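Transcriptional regulator (Vibrio virus VP882, PDB 7DWM) probably binds DNA through a LuxR-type helix-turn-helix domain to regulate transcription, and carries the ligand 3,5-dimethylpyrazin-2-ol (DPO) in its PAS domain. Local coordinates at residues M223-K226 / A227-H230. Residues are numbered along the deposited sequence; the frame is centred on the assembly and turned at random.
Sequences MVPK and ALFH
F229 folds back over K226, resting one face of its ring on the lysine backbone in a CH-pi contact: CA of K226 stands 3.7 Å from the F229 ring centroid, 12° off the ring normal. The ring gets there because CG of F229 is anti to its own carbonyl carbon (chi1 -75°), which returns it over the preceding turn. Farther round the ring, CB of V224 meets CE2 of F229 at 4.1 Å.

Two backbone hydrogen bonds hold the chain beneath in a short 3-10 turn. L228 N donates to P225 O at 2.9 Å, and F229 N donates to K226 O, also at 2.9 Å. At the start of the turn, K226 N is bonded to the E166 carboxylate of helix 163-172.

The aliphatic contacts are at van der Waals distance. V224 and L228 cross at about a right angle, CG1 of V224 lying 4.1 Å from CD1 of L228, while P225 packs on L167 and F170. P225 also packs on L142 and L228 on V138, both of the second subunit.

The turn lies in the loop between helix 208-217 and strand 233-236, the latter an outer strand of the antiparallel sheet that carries the PAS fold. Two i to i+3 bonds and the ring-on-backbone contact link it internally, and E166, L167 and F170 tie it to helix 163-172. Backbone bonds and apolar contacts thus hold a turn whose P225 and L228 reach the second subunit.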
loop_
_atom_site.group_PDB
_atom_site.type_symbol
_atom_site.label_atom_id
_atom_site.label_comp_id
_atom_site.label_asym_id
_atom_site.label_seq_id
_atom_site.Cartn_x
_atom_site.Cartn_y
_atom_site.Cartn_z
ATOM N N MET A 223 1.780 13.597 8.143
ATOM C CA MET A 223 1.023 13.926 9.337
ATOM C C MET A 223 -0.459 13.644 9.140
ATOM O O MET A 223 -1.043 13.937 8.094
ATOM C CB MET A 223 1.226 15.391 9.712
ATOM C CG MET A 223 0.347 15.856 10.862
ATOM S SD MET A 223 -0.530 17.398 10.541
ATOM C CE MET A 223 -1.892 16.817 9.540
ATOM N N VAL A 224 -1.063 13.058 10.161
ATOM C CA VAL A 224 -2.503 12.840 10.228
ATOM C C VAL A 224 -3.067 13.842 11.223
ATOM O O VAL A 224 -2.509 13.981 12.320
ATOM C CB VAL A 224 -2.846 11.399 10.656
ATOM C CG1 VAL A 224 -4.335 11.145 10.514
ATOM C CG2 VAL A 224 -2.050 10.404 9.850
ATOM N N PRO A 225 -4.115 14.578 10.882
ATOM C CA PRO A 225 -4.644 15.558 11.829
ATOM C C PRO A 225 -5.111 14.829 13.081
ATOM O O PRO A 225 -5.832 13.832 13.010
ATOM C CB PRO A 225 -5.804 16.208 11.064
ATOM C CG PRO A 225 -5.505 15.947 9.613
ATOM C CD PRO A 225 -4.794 14.624 9.575
ATOM N N LYS A 226 -4.684 15.343 14.233
ATOM C CA LYS A 226 -4.930 14.665 15.500
ATOM C C LYS A 226 -6.414 14.584 15.844
ATOM O O LYS A 226 -6.802 13.758 16.679
ATOM C CB LYS A 226 -4.121 15.336 16.608
ATOM C CG LYS A 226 -4.772 16.520 17.271
ATOM C CD LYS A 226 -4.182 16.720 18.649
ATOM C CE LYS A 226 -4.350 15.468 19.491
ATOM N NZ LYS A 226 -5.708 15.428 20.112
ATOM N N ALA A 227 -7.256 15.434 15.243
ATOM C CA ALA A 227 -8.697 15.280 15.439
ATOM C C ALA A 227 -9.202 13.927 14.950
ATOM O O ALA A 227 -10.266 13.476 15.390
ATOM C CB ALA A 227 -9.443 16.406 14.728
ATOM N N LEU A 228 -8.469 13.283 14.042
ATOM C CA LEU A 228 -8.772 11.946 13.548
ATOM C C LEU A 228 -8.342 10.844 14.509
ATOM O O LEU A 228 -8.731 9.690 14.312
ATOM C CB LEU A 228 -8.129 11.726 12.179
ATOM C CG LEU A 228 -9.059 12.028 11.002
ATOM C CD1 LEU A 228 -8.309 11.972 9.682
ATOM C CD2 LEU A 228 -10.237 11.068 10.997
ATOM N N PHE A 229 -7.557 11.165 15.534
ATOM C CA PHE A 229 -7.017 10.140 16.414
ATOM C C PHE A 229 -8.110 9.523 17.278
ATOM O O PHE A 229 -9.097 10.173 17.634
ATOM C CB PHE A 229 -5.953 10.730 17.347
ATOM C CG PHE A 229 -4.632 11.025 16.692
ATOM C CD1 PHE A 229 -3.534 11.361 17.471
ATOM C CD2 PHE A 229 -4.480 10.978 15.316
ATOM C CE1 PHE A 229 -2.312 11.637 16.894
ATOM C CE2 PHE A 229 -3.257 11.254 14.732
ATOM C CZ PHE A 229 -2.172 11.583 15.521
ATOM N N HIS A 230 -7.910 8.250 17.608
ATOM C CA HIS A 230 -8.791 7.437 18.449
ATOM C C HIS A 230 -10.273 7.661 18.145
ATOM O O HIS A 230 -11.072 7.994 19.020
ATOM C CB HIS A 230 -8.521 7.699 19.931
ATOM C CG HIS A 230 -7.067 7.821 20.288
ATOM N ND1 HIS A 230 -6.528 8.969 20.830
ATOM C CD2 HIS A 230 -6.051 6.928 20.224
ATOM C CE1 HIS A 230 -5.241 8.784 21.068
ATOM N NE2 HIS A 230 -4.926 7.552 20.710
#